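Local atomic coordinates of sugar phosphate isomerase/epimerase (Parabacteroides distasonis, PDB entry 3OBE), a protein that is probably an isomerase or epimerase acting on sugars or their phosphates, built on the xylose isomerase-like TIM barrel. Residues L42-K47 with T286-V291; A48-L53 with K293-L298; I76-Y81 with H123-V128; R91-H96 with G273-L278; L243-K246 with I250-D253. One frame throughout, in Å; residues are numbered along the deposited sequence.

Contact 1 (L42-K47 with T286-V291); sequences LNRLAK and TQFEGV
T286 OG1 is held by two partners: the backbone N-H of E289 reaches it at 3.0 Å, with a fairly straight angle of 157°, and a water that also binds R44 lies 2.8 Å from OG1. The first bond makes T286 the N-cap of helix 287-300, a place where threonine suits because its short hydroxyl can meet an N-H of the first turn. The water accepts from R44 NH2 at 2.9 Å, in the plane of the guanidinium, and so ties the cap to helix 38-48. R44 stretches out to arrive here, extended from CG to NE, and lays its guanidinium flat on the F288 ring: the planes are 10° apart and the centres 4.3 Å. CD of R44 rests over the same ring in a CH-pi contact, towards the rim. A salt bridge from R44 NE to E292 fixes the rotation of the group, while the flat cation lies over one face of the buried ring. Beneath, L45 pushes one methyl, CD2, to 3.7 Å from F288 CE1, its side chain crossing that of F288 at about a right angle. CD2 also meets V291 CG1. Branched aliphatics fill this buried layer, where L25 and L30 lie alongside. Over these turns, 42-47 and 287-291, the axes run 22° from parallel, as expected of helices in the outer layer of a TIM barrel.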
# COMPACT_ATOMS: atom_id res chain seq x y z
N LEU A 42 4.29 -3.34 -19.02
CA LEU A 42 5.18 -2.42 -18.30
C LEU A 42 5.51 -1.18 -19.11
O LEU A 42 5.57 -0.07 -18.58
CB LEU A 42 6.44 -3.13 -17.81
CG LEU A 42 6.23 -4.22 -16.74
CD1 LEU A 42 7.48 -5.13 -16.53
CD2 LEU A 42 5.82 -3.67 -15.40
N ASN A 43 5.71 -1.35 -20.41
CA ASN A 43 5.94 -0.22 -21.28
C ASN A 43 4.73 0.71 -21.31
O ASN A 43 4.84 1.94 -21.27
CB ASN A 43 6.26 -0.72 -22.69
CG ASN A 43 6.66 0.39 -23.61
OD1 ASN A 43 7.73 0.99 -23.45
ND2 ASN A 43 5.82 0.69 -24.59
N ARG A 44 3.55 0.11 -21.39
CA ARG A 44 2.31 0.87 -21.33
C ARG A 44 2.19 1.72 -20.05
O ARG A 44 1.79 2.90 -20.08
CB ARG A 44 1.15 -0.13 -21.41
CG ARG A 44 -0.04 0.43 -22.05
CD ARG A 44 -1.02 -0.65 -22.54
NE ARG A 44 -2.34 -0.06 -22.53
CZ ARG A 44 -3.47 -0.74 -22.72
NH1 ARG A 44 -3.44 -2.05 -22.94
NH2 ARG A 44 -4.62 -0.10 -22.71
N LEU A 45 2.51 1.09 -18.92
CA LEU A 45 2.47 1.80 -17.64
C LEU A 45 3.47 2.98 -17.65
O LEU A 45 3.12 4.10 -17.22
CB LEU A 45 2.75 0.85 -16.53
CG LEU A 45 1.69 -0.23 -16.31
CD1 LEU A 45 2.10 -1.11 -15.15
CD2 LEU A 45 0.29 0.44 -16.00
N ALA A 46 4.68 2.72 -18.14
CA ALA A 46 5.69 3.78 -18.26
C ALA A 46 5.22 4.90 -19.15
O ALA A 46 5.34 6.08 -18.79
CB ALA A 46 7.09 3.22 -18.70
N LYS A 47 4.61 4.56 -20.29
CA LYS A 47 4.07 5.57 -21.22
C LYS A 47 2.97 6.44 -20.57
O LYS A 47 2.84 7.65 -20.81
CB LYS A 47 3.57 4.89 -22.50
N THR A 286 -11.51 -2.59 -19.57
CA THR A 286 -10.26 -3.18 -19.11
C THR A 286 -9.71 -2.44 -17.90
O THR A 286 -9.87 -1.22 -17.75
CB THR A 286 -9.17 -3.19 -20.22
OG1 THR A 286 -8.81 -1.85 -20.58
CG2 THR A 286 -9.63 -3.93 -21.44
N GLN A 287 -8.97 -3.16 -17.06
CA GLN A 287 -8.22 -2.51 -16.00
C GLN A 287 -7.19 -1.56 -16.56
O GLN A 287 -6.98 -0.49 -15.98
CB GLN A 287 -7.59 -3.54 -15.06
CG GLN A 287 -8.64 -4.36 -14.30
CD GLN A 287 -9.52 -3.49 -13.44
OE1 GLN A 287 -10.64 -3.18 -13.82
NE2 GLN A 287 -9.02 -3.09 -12.29
N PHE A 288 -6.56 -1.92 -17.68
CA PHE A 288 -5.57 -0.98 -18.28
C PHE A 288 -6.19 0.37 -18.55
O PHE A 288 -5.56 1.38 -18.29
CB PHE A 288 -4.90 -1.52 -19.53
CG PHE A 288 -3.52 -2.02 -19.26
CD1 PHE A 288 -2.51 -1.14 -18.97
CD2 PHE A 288 -3.25 -3.37 -19.27
CE1 PHE A 288 -1.23 -1.60 -18.73
CE2 PHE A 288 -1.96 -3.83 -19.00
CZ PHE A 288 -0.97 -2.93 -18.75
N GLU A 289 -7.39 0.39 -19.10
CA GLU A 289 -8.07 1.66 -19.36
C GLU A 289 -8.21 2.49 -18.12
O GLU A 289 -7.88 3.67 -18.12
CB GLU A 289 -9.43 1.45 -20.01
CG GLU A 289 -10.09 2.82 -20.30
CD GLU A 289 -11.48 2.74 -20.85
OE1 GLU A 289 -11.96 1.63 -21.14
OE2 GLU A 289 -12.11 3.85 -20.92
N GLY A 290 -8.68 1.88 -17.05
CA GLY A 290 -8.91 2.60 -15.78
C GLY A 290 -7.61 3.10 -15.18
O GLY A 290 -7.53 4.23 -14.72
N VAL A 291 -6.57 2.29 -15.34
CA VAL A 291 -5.24 2.64 -14.84
C VAL A 291 -4.64 3.79 -15.67
O VAL A 291 -4.06 4.71 -15.13
CB VAL A 291 -4.35 1.36 -14.83
CG1 VAL A 291 -2.92 1.71 -14.80
CG2 VAL A 291 -4.80 0.45 -13.63
O HOH W 1 -7.26 -1.29 -22.79

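Contact 2 (A48-L53 with K293-L298); sequences AGYTDL and KSAAYL
The Schellman motif that ends helix 38-48 sets A48 and, just beyond it, Y50 against A295 of helix 287-300. G49 makes the turn with phi 110°, where a CB would be jammed against the carbonyl oxygen of A48; glycine is therefore the fitting residue. The A295 methyl is the centre of the contact. A295 CB lies 3.4 Å from A48 O and 3.9 Å from A48 CB, so helix and turn approach closely where both carry only a methyl, with their CA atoms 6.1 Å apart. Just past the turn, the Y50 ring approaches the same methyl obliquely, CE2 standing 3.6 Å from A295 CB. Its CG lies beside the backbone N (chi1 -67°), which swings the ring back to the helix and carries Y50 OH to 4.0 Å from S294 CB. That hydroxyl is satisfied by V291 O, one turn earlier in helix 287-300, so tyrosine serves both as an apolar wall and as a polar tip for a buried carbonyl. S294 OG turns to G290 O in its own helix. A tight helix-to-strand turn packed on a neighbouring outer helix is the arrangement found at the N-terminal ends of the strands in a TIM barrel.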
# COMPACT_ATOMS: atom_id res chain seq x y z
N ALA A 48 2.19 5.84 -19.68
CA ALA A 48 1.13 6.59 -18.97
C ALA A 48 1.64 7.49 -17.85
O ALA A 48 0.90 8.33 -17.33
CB ALA A 48 0.08 5.64 -18.39
N GLY A 49 2.90 7.31 -17.47
CA GLY A 49 3.50 8.14 -16.45
C GLY A 49 3.80 7.48 -15.13
O GLY A 49 4.33 8.13 -14.22
N TYR A 50 3.44 6.20 -14.98
CA TYR A 50 3.82 5.49 -13.77
C TYR A 50 5.32 5.36 -13.68
O TYR A 50 6.00 5.07 -14.67
CB TYR A 50 3.13 4.12 -13.63
CG TYR A 50 1.63 4.25 -13.43
CD1 TYR A 50 1.08 4.59 -12.16
CD2 TYR A 50 0.74 4.08 -14.50
CE1 TYR A 50 -0.25 4.73 -11.96
CE2 TYR A 50 -0.63 4.23 -14.30
CZ TYR A 50 -1.12 4.56 -13.04
OH TYR A 50 -2.46 4.75 -12.82
N THR A 51 5.85 5.57 -12.48
CA THR A 51 7.28 5.47 -12.17
C THR A 51 7.59 4.30 -11.20
O THR A 51 8.70 3.75 -11.22
CB THR A 51 7.84 6.80 -11.56
OG1 THR A 51 7.10 7.09 -10.38
CG2 THR A 51 7.74 7.95 -12.58
N ASP A 52 6.61 3.92 -10.38
CA ASP A 52 6.81 3.05 -9.27
C ASP A 52 5.72 1.98 -9.24
O ASP A 52 4.58 2.26 -9.56
CB ASP A 52 6.72 3.85 -7.99
CG ASP A 52 7.97 4.62 -7.72
OD1 ASP A 52 8.22 5.64 -8.42
OD2 ASP A 52 8.73 4.18 -6.82
N LEU A 53 6.11 0.78 -8.83
CA LEU A 53 5.17 -0.32 -8.62
C LEU A 53 5.18 -0.79 -7.19
O LEU A 53 6.24 -0.90 -6.56
CB LEU A 53 5.54 -1.50 -9.52
CG LEU A 53 5.57 -1.24 -11.04
CD1 LEU A 53 5.91 -2.55 -11.84
CD2 LEU A 53 4.28 -0.61 -11.57
N LYS A 293 -6.38 6.08 -17.53
CA LYS A 293 -7.20 7.25 -17.29
C LYS A 293 -6.95 7.86 -15.91
O LYS A 293 -6.97 9.09 -15.76
CB LYS A 293 -8.68 6.96 -17.51
CG LYS A 293 -8.97 6.90 -19.04
CD LYS A 293 -10.38 6.68 -19.39
CE LYS A 293 -10.52 7.00 -20.89
NZ LYS A 293 -11.46 6.17 -21.55
N SER A 294 -6.66 7.02 -14.93
CA SER A 294 -6.26 7.46 -13.58
C SER A 294 -4.96 8.22 -13.65
O SER A 294 -4.83 9.35 -13.10
CB SER A 294 -6.16 6.28 -12.61
OG SER A 294 -7.43 5.65 -12.47
N ALA A 295 -4.02 7.67 -14.40
CA ALA A 295 -2.72 8.32 -14.60
C ALA A 295 -2.94 9.67 -15.26
O ALA A 295 -2.31 10.64 -14.85
CB ALA A 295 -1.75 7.44 -15.45
N ALA A 296 -3.82 9.74 -16.28
CA ALA A 296 -4.05 10.99 -17.01
C ALA A 296 -4.57 12.10 -16.06
O ALA A 296 -4.15 13.28 -16.15
CB ALA A 296 -5.01 10.76 -18.24
N TYR A 297 -5.42 11.73 -15.12
CA TYR A 297 -5.95 12.68 -14.13
C TYR A 297 -4.85 13.20 -13.23
O TYR A 297 -4.73 14.41 -12.98
CB TYR A 297 -7.01 11.98 -13.29
CG TYR A 297 -7.53 12.77 -12.10
CD1 TYR A 297 -8.48 13.77 -12.25
CD2 TYR A 297 -7.06 12.48 -10.82
CE1 TYR A 297 -8.95 14.45 -11.16
CE2 TYR A 297 -7.55 13.12 -9.74
CZ TYR A 297 -8.48 14.11 -9.90
OH TYR A 297 -8.96 14.76 -8.77
N LEU A 298 -4.02 12.30 -12.74
CA LEU A 298 -3.02 12.67 -11.75
C LEU A 298 -1.91 13.49 -12.42
O LEU A 298 -1.37 14.43 -11.83
CB LEU A 298 -2.44 11.44 -11.09
CG LEU A 298 -3.42 10.68 -10.18
CD1 LEU A 298 -2.77 9.38 -9.70
CD2 LEU A 298 -3.90 11.56 -8.95

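Contact 3 (I76-Y81 with H123-V128); sequences IASKDY and HAELGV. With EOH (ethanol), chain G.
In L126 a chi1 of -170° carries CG opposite the backbone N, and a turn at chi2 (61°) brings the CD1 methyl onto the first turn of helix 78-87; S78, with OG beside its own backbone N (chi1 -70°), sends its side chain back towards L126. L126 CD1 settles 3.6 Å from S78 O and 3.8 Å from S78 CA, then continues to Y81 CB at 3.9 Å, one turn further along. The leucine thus packs on backbone as much as on side chain, which is possible because the CA atoms of S78 and L126 are only 4.8 Å apart. A residue as small as serine suits so close an approach, and its buried hydroxyl is taken up by I122 O of the opposing helix. E125 adds a looser touch: it lies on the exposed side, its chain extended beyond CG, and its OE1 is 3.9 Å from S78 OG, too far for a hydrogen bond. Y81 uses its CB here, while the ring carries the hydroxyl away to a bound ethanol, probably from the crystallisation liquor; the separation of Y81 OH from the ethanol O is so short that its detail is doubtful. At G127 helix 109-126 ends with positive phi, which glycine tolerates easily. The contact joins the start of helix 78-87 to the end of helix 109-126, the helices that come before and after strand 91-95 in the chain, and beneath it both Y81 and L126 rest on I92 of that strand and I55 of strand 52-55.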
# COMPACT_ATOMS: atom_id res chain seq x y z
N ILE A 76 8.14 -16.00 -10.23
CA ILE A 76 9.34 -15.25 -10.62
C ILE A 76 10.20 -14.90 -9.40
O ILE A 76 9.66 -14.51 -8.34
CB ILE A 76 8.98 -14.00 -11.49
CG1 ILE A 76 10.25 -13.45 -12.17
CG2 ILE A 76 8.26 -12.94 -10.70
CD1 ILE A 76 9.98 -12.30 -13.12
N ALA A 77 11.51 -15.10 -9.55
CA ALA A 77 12.51 -14.71 -8.57
C ALA A 77 12.67 -13.19 -8.58
O ALA A 77 12.42 -12.55 -9.60
CB ALA A 77 13.87 -15.35 -8.89
N SER A 78 13.13 -12.65 -7.46
CA SER A 78 13.38 -11.21 -7.30
C SER A 78 14.26 -10.62 -8.37
O SER A 78 13.97 -9.57 -8.91
CB SER A 78 14.04 -10.95 -5.95
OG SER A 78 13.11 -11.18 -4.92
N LYS A 79 15.39 -11.26 -8.64
CA LYS A 79 16.31 -10.73 -9.65
C LYS A 79 15.63 -10.56 -11.02
O LYS A 79 15.83 -9.54 -11.71
CB LYS A 79 17.54 -11.64 -9.78
CG LYS A 79 18.56 -11.16 -10.81
CD LYS A 79 19.75 -12.12 -10.88
CE LYS A 79 20.69 -11.69 -11.98
NZ LYS A 79 20.25 -12.25 -13.27
N ASP A 80 14.86 -11.57 -11.44
CA ASP A 80 14.20 -11.51 -12.76
C ASP A 80 13.08 -10.48 -12.73
O ASP A 80 12.82 -9.81 -13.73
CB ASP A 80 13.65 -12.87 -13.13
CG ASP A 80 14.74 -13.94 -13.17
OD1 ASP A 80 15.75 -13.73 -13.86
OD2 ASP A 80 14.60 -14.96 -12.47
N TYR A 81 12.40 -10.39 -11.59
CA TYR A 81 11.33 -9.41 -11.48
C TYR A 81 11.93 -8.01 -11.61
O TYR A 81 11.49 -7.21 -12.42
CB TYR A 81 10.64 -9.53 -10.13
CG TYR A 81 9.17 -9.21 -10.09
CD1 TYR A 81 8.55 -8.38 -11.05
CD2 TYR A 81 8.39 -9.76 -9.09
CE1 TYR A 81 7.19 -8.12 -10.99
CE2 TYR A 81 7.04 -9.52 -9.04
CZ TYR A 81 6.44 -8.70 -9.97
OH TYR A 81 5.08 -8.49 -9.84
N HIS A 123 13.17 -9.35 -0.22
CA HIS A 123 12.77 -8.03 -0.68
C HIS A 123 13.97 -7.09 -0.75
O HIS A 123 13.95 -6.12 -1.55
CB HIS A 123 11.64 -7.43 0.19
CG HIS A 123 10.28 -8.00 -0.12
ND1 HIS A 123 9.91 -9.27 0.28
CD2 HIS A 123 9.24 -7.50 -0.83
CE1 HIS A 123 8.69 -9.51 -0.16
NE2 HIS A 123 8.24 -8.45 -0.81
N ALA A 124 15.02 -7.36 0.02
CA ALA A 124 16.28 -6.58 -0.13
C ALA A 124 16.87 -6.86 -1.52
O ALA A 124 17.32 -5.95 -2.25
CB ALA A 124 17.25 -6.90 1.01
N GLU A 125 16.83 -8.12 -1.93
CA GLU A 125 17.25 -8.48 -3.28
C GLU A 125 16.42 -7.76 -4.34
O GLU A 125 16.96 -7.32 -5.37
CB GLU A 125 17.09 -10.00 -3.53
CG GLU A 125 17.93 -11.00 -2.80
CD GLU A 125 17.50 -12.47 -3.17
OE1 GLU A 125 16.29 -12.74 -3.36
OE2 GLU A 125 18.37 -13.33 -3.32
N LEU A 126 15.12 -7.66 -4.10
CA LEU A 126 14.17 -7.05 -5.03
C LEU A 126 14.41 -5.52 -5.11
O LEU A 126 14.12 -4.93 -6.14
CB LEU A 126 12.74 -7.35 -4.57
CG LEU A 126 11.56 -7.01 -5.48
CD1 LEU A 126 11.66 -7.80 -6.83
CD2 LEU A 126 10.23 -7.27 -4.75
N GLY A 127 14.97 -4.93 -4.04
CA GLY A 127 15.35 -3.52 -3.99
C GLY A 127 14.23 -2.58 -3.62
O GLY A 127 14.29 -1.39 -3.91
N VAL A 128 13.21 -3.10 -2.94
CA VAL A 128 12.09 -2.24 -2.49
C VAL A 128 12.50 -1.30 -1.38
O VAL A 128 13.46 -1.55 -0.64
CB VAL A 128 10.87 -3.08 -2.01
CG1 VAL A 128 10.39 -4.04 -3.15
CG2 VAL A 128 11.19 -3.82 -0.66
C1 EOH G . 2.96 -10.99 -8.58
C2 EOH G . 2.43 -11.14 -9.98
O EOH G . 3.92 -9.98 -8.43

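Contact 4 (R91-H96 with G273-L278); sequences RISSSH and GYYVEL. With EOH (ethanol), chain D; EOH (ethanol), chain H; EOH (ethanol), chain E.
A tyrosine hydroxyl spans the barrel interior: Y275 OH donates to S93 OG at 2.7 Å, although their two strands are not neighbours in the sheet and the nearest CA atoms, of S94 and Y275, are 9.0 Å apart. The serine oxygen sits at the edge of the ring, in its plane, where a phenol O-H normally points. S93 turns OG between its backbone N and carbonyl carbon (chi1 52°), which offers it to the tyrosine hydroxyl, and D52 OD2 also binds it, so one small hydroxyl links a phenol to a carboxylate. S94 adds a van der Waals touch, its CB lying 3.4 Å from Y275 OH and 3.6 Å from CZ, while its OG goes to E54 OE2. Serines suit this wall because they leave room for the long ring and still supply polar atoms. A phenylalanine in place of Y275 would probably leave S93 OG with D52 as its remaining partner of the two and break the bridge across the barrel. An ethanol, probably from the crystallisation liquor, lies near the ring too, with C2 3.6 Å from Y275 CZ. Further along, H96 binds E216 through NE2, in a polar cluster with H169 and H244 towards the end of the barrel where enzymes of this fold keep their active sites. In the sheet, strands 52-55 and 24-26 stand between 91-95 and 273-276, and Y275 passes beside E54 on its way, with H244 of strand 240-245 also touching it.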
# COMPACT_ATOMS: atom_id res chain seq x y z
N ARG A 91 10.33 1.20 -11.20
CA ARG A 91 10.99 0.65 -10.06
C ARG A 91 9.95 -0.02 -9.19
O ARG A 91 8.91 0.59 -8.91
CB ARG A 91 11.69 1.76 -9.32
CG ARG A 91 12.25 1.35 -7.98
CD ARG A 91 13.04 2.46 -7.21
NE ARG A 91 13.44 1.79 -5.97
CZ ARG A 91 13.10 2.14 -4.74
NH1 ARG A 91 12.50 3.30 -4.49
NH2 ARG A 91 13.44 1.34 -3.74
N ILE A 92 10.25 -1.24 -8.73
CA ILE A 92 9.46 -1.89 -7.67
C ILE A 92 9.90 -1.29 -6.33
O ILE A 92 11.00 -1.61 -5.84
CB ILE A 92 9.64 -3.44 -7.63
CG1 ILE A 92 9.36 -4.05 -9.00
CG2 ILE A 92 8.72 -4.02 -6.55
CD1 ILE A 92 9.79 -5.55 -9.14
N SER A 93 9.06 -0.44 -5.76
CA SER A 93 9.36 0.28 -4.54
C SER A 93 8.61 -0.18 -3.32
O SER A 93 9.06 0.13 -2.20
CB SER A 93 9.25 1.76 -4.74
OG SER A 93 8.04 2.21 -5.33
N SER A 94 7.54 -0.96 -3.51
CA SER A 94 6.82 -1.53 -2.43
C SER A 94 6.26 -2.91 -2.77
O SER A 94 6.29 -3.31 -3.93
CB SER A 94 5.71 -0.55 -2.00
OG SER A 94 5.05 -0.96 -0.83
N SER A 95 5.74 -3.59 -1.77
CA SER A 95 5.23 -4.92 -1.91
C SER A 95 4.23 -5.18 -0.81
O SER A 95 4.48 -4.85 0.33
CB SER A 95 6.40 -5.91 -1.83
OG SER A 95 5.92 -7.24 -1.79
N HIS A 96 3.09 -5.72 -1.19
CA HIS A 96 2.07 -6.17 -0.23
C HIS A 96 2.25 -7.66 0.07
O HIS A 96 2.27 -8.51 -0.87
CB HIS A 96 0.69 -6.00 -0.85
CG HIS A 96 0.08 -4.65 -0.62
ND1 HIS A 96 -1.27 -4.43 -0.74
CD2 HIS A 96 0.62 -3.48 -0.20
CE1 HIS A 96 -1.52 -3.16 -0.49
NE2 HIS A 96 -0.42 -2.57 -0.10
N GLY A 273 5.33 8.78 -0.84
CA GLY A 273 4.78 8.43 -2.13
C GLY A 273 3.42 7.81 -2.00
O GLY A 273 2.82 7.72 -0.90
N TYR A 274 2.89 7.43 -3.16
CA TYR A 274 1.59 6.82 -3.22
C TYR A 274 1.45 5.80 -4.34
O TYR A 274 2.15 5.84 -5.36
CB TYR A 274 0.50 7.89 -3.38
CG TYR A 274 0.52 8.59 -4.73
CD1 TYR A 274 -0.19 8.10 -5.81
CD2 TYR A 274 1.24 9.77 -4.90
CE1 TYR A 274 -0.18 8.75 -7.03
CE2 TYR A 274 1.29 10.39 -6.14
CZ TYR A 274 0.57 9.90 -7.17
OH TYR A 274 0.61 10.60 -8.37
N TYR A 275 0.52 4.88 -4.14
CA TYR A 275 0.20 3.90 -5.15
C TYR A 275 -1.28 3.93 -5.45
O TYR A 275 -2.13 3.88 -4.53
CB TYR A 275 0.61 2.49 -4.69
CG TYR A 275 2.08 2.45 -4.38
CD1 TYR A 275 3.02 2.20 -5.37
CD2 TYR A 275 2.53 2.68 -3.08
CE1 TYR A 275 4.40 2.19 -5.06
CE2 TYR A 275 3.88 2.72 -2.78
CZ TYR A 275 4.81 2.45 -3.77
OH TYR A 275 6.16 2.49 -3.45
N VAL A 276 -1.57 4.01 -6.75
CA VAL A 276 -2.92 3.86 -7.27
C VAL A 276 -3.39 2.41 -7.20
O VAL A 276 -2.62 1.48 -7.51
CB VAL A 276 -2.96 4.36 -8.74
CG1 VAL A 276 -4.29 4.08 -9.39
CG2 VAL A 276 -2.63 5.87 -8.81
N GLU A 277 -4.65 2.22 -6.87
CA GLU A 277 -5.28 0.91 -7.00
C GLU A 277 -6.68 1.07 -7.56
O GLU A 277 -7.40 2.00 -7.21
CB GLU A 277 -5.33 0.16 -5.68
CG GLU A 277 -5.87 -1.29 -5.87
CD GLU A 277 -5.49 -2.28 -4.78
OE1 GLU A 277 -4.76 -1.91 -3.84
OE2 GLU A 277 -5.93 -3.45 -4.91
N LEU A 278 -7.07 0.12 -8.41
CA LEU A 278 -8.42 -0.01 -8.91
C LEU A 278 -8.92 -1.44 -8.69
O LEU A 278 -8.17 -2.39 -8.86
CB LEU A 278 -8.55 0.26 -10.40
CG LEU A 278 -8.55 1.69 -10.92
CD1 LEU A 278 -7.26 2.43 -10.66
CD2 LEU A 278 -8.96 1.75 -12.42
C1 EOH D . 5.55 6.84 -5.95
C2 EOH D . 5.74 5.65 -5.02
O EOH D . 4.68 7.89 -5.51
C1 EOH H . -2.53 -6.94 -2.87
C2 EOH H . -3.05 -8.39 -2.96
O EOH H . -2.57 -6.44 -1.53
C1 EOH E . 9.47 5.76 -2.42
C2 EOH E . 8.22 5.14 -1.82
O EOH E . 10.40 4.75 -2.79

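Contact 5 (L243-K246 with I250-D253); sequences LHIK and IIGD
Apolar packing comes first: I245 CG2 meets I251 CG2 at 3.7 Å, and I251 CD1 at 3.8 Å, the two isoleucine side chains crossing at about a right angle. I251 has CG2 anti to its backbone N and CG1 beside it (chi1 -54°), which puts CG2 and the CG1-CD1 arm both on I245 CG2. A second kind of contact is methyl on backbone, with I251 CD1 3.4 Å from I245 O and 3.5 Å from K246 CA. The beta-branched shape suits a spot where one side chain must cover a neighbouring methyl and a strip of main chain together. Cutting I251 back to an alanine is likely to open a gap over I245 CG2 and the backbone of K246, and leave the loop less firmly seated. Polar bonds shape the loop itself. I250 to D253 form a type II turn closed by D253 N to I250 O at 3.2 Å, with G252 at its third position (phi 83°), where glycine is favoured. D247 OD2 takes the N-H of G252, and S294 of helix 287-300 takes that of I251. K246 starts off away from the turn at CB, and its ammonium pairs with E279 and meets Y220 in a cation-pi contact. The chemistry implies a division of labour: dispersion between aliphatic groups seats the loop on the end of strand 240-245, while hydrogen bonds to its N-H groups set its shape, and the lysine charge is kept apart from the isoleucines.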
# COMPACT_ATOMS: atom_id res chain seq x y z
N LEU A 243 0.29 6.70 0.75
CA LEU A 243 -1.12 6.56 0.52
C LEU A 243 -1.37 5.47 -0.50
O LEU A 243 -0.54 5.26 -1.42
CB LEU A 243 -1.76 7.83 -0.03
CG LEU A 243 -1.55 9.13 0.76
CD1 LEU A 243 -2.16 10.38 0.05
CD2 LEU A 243 -2.07 8.97 2.20
N HIS A 244 -2.55 4.86 -0.40
CA HIS A 244 -3.20 4.28 -1.56
C HIS A 244 -4.21 5.29 -2.09
O HIS A 244 -5.02 5.83 -1.31
CB HIS A 244 -3.89 2.98 -1.25
CG HIS A 244 -3.09 1.79 -1.66
ND1 HIS A 244 -3.64 0.62 -2.12
CD2 HIS A 244 -1.75 1.59 -1.65
CE1 HIS A 244 -2.69 -0.25 -2.39
NE2 HIS A 244 -1.52 0.30 -2.10
N ILE A 245 -4.11 5.55 -3.39
CA ILE A 245 -5.02 6.43 -4.09
C ILE A 245 -5.98 5.55 -4.87
O ILE A 245 -5.58 4.82 -5.81
CB ILE A 245 -4.27 7.45 -5.00
CG1 ILE A 245 -3.43 8.41 -4.13
CG2 ILE A 245 -5.22 8.19 -5.96
CD1 ILE A 245 -4.31 9.37 -3.23
N LYS A 246 -7.23 5.57 -4.42
CA LYS A 246 -8.29 4.71 -4.90
C LYS A 246 -9.58 5.52 -4.93
O LYS A 246 -9.76 6.47 -4.16
CB LYS A 246 -8.44 3.46 -4.01
CG LYS A 246 -9.52 2.49 -4.58
CD LYS A 246 -9.66 1.25 -3.83
CE LYS A 246 -10.70 0.36 -4.46
NZ LYS A 246 -12.00 1.06 -4.79
N ILE A 250 -12.00 4.87 -11.89
CA ILE A 250 -10.98 5.83 -12.35
C ILE A 250 -10.78 6.92 -11.32
O ILE A 250 -11.73 7.50 -10.80
CB ILE A 250 -11.33 6.45 -13.68
CG1 ILE A 250 -11.18 5.45 -14.81
CG2 ILE A 250 -10.39 7.66 -14.03
CD1 ILE A 250 -12.00 5.84 -16.07
N ILE A 251 -9.52 7.17 -10.98
CA ILE A 251 -9.21 8.20 -10.00
C ILE A 251 -9.74 9.56 -10.44
O ILE A 251 -9.45 10.05 -11.56
CB ILE A 251 -7.70 8.27 -9.69
CG1 ILE A 251 -7.15 6.91 -9.28
CG2 ILE A 251 -7.39 9.39 -8.69
CD1 ILE A 251 -7.79 6.24 -8.02
N GLY A 252 -10.55 10.16 -9.55
CA GLY A 252 -11.13 11.48 -9.78
C GLY A 252 -12.39 11.54 -10.63
O GLY A 252 -12.82 12.65 -11.03
N ASP A 253 -13.01 10.39 -10.90
CA ASP A 253 -14.16 10.27 -11.81
C ASP A 253 -15.52 10.17 -11.07
O ASP A 253 -16.56 10.20 -11.72
CB ASP A 253 -13.91 9.06 -12.74
CG ASP A 253 -14.83 9.02 -13.96
OD1 ASP A 253 -15.14 10.09 -14.51
OD2 ASP A 253 -15.17 7.90 -14.43

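Contacts 1 and 2 follow one another along helix 287-300 and are joined through Y50 and V291; both are buried packing between barrel elements, but contact 1 has a charged, hydrated edge at the exposed R44, whereas contact 2 is small methyls and a ring. Contact 5 reaches the same helix through S294 and is the most purely aliphatic. Contact 4, about 6 Å from the chain's centre, is the deep and polar one, with hydroxyls and carboxylates inside the barrel. Contact 3 lies on the outer layer, with E125 exposed, about 27 Å between centres from contact 5 and on the opposite side; its two helices come before and after strand 91-95, which contact 4 uses and whose S95 binds H123.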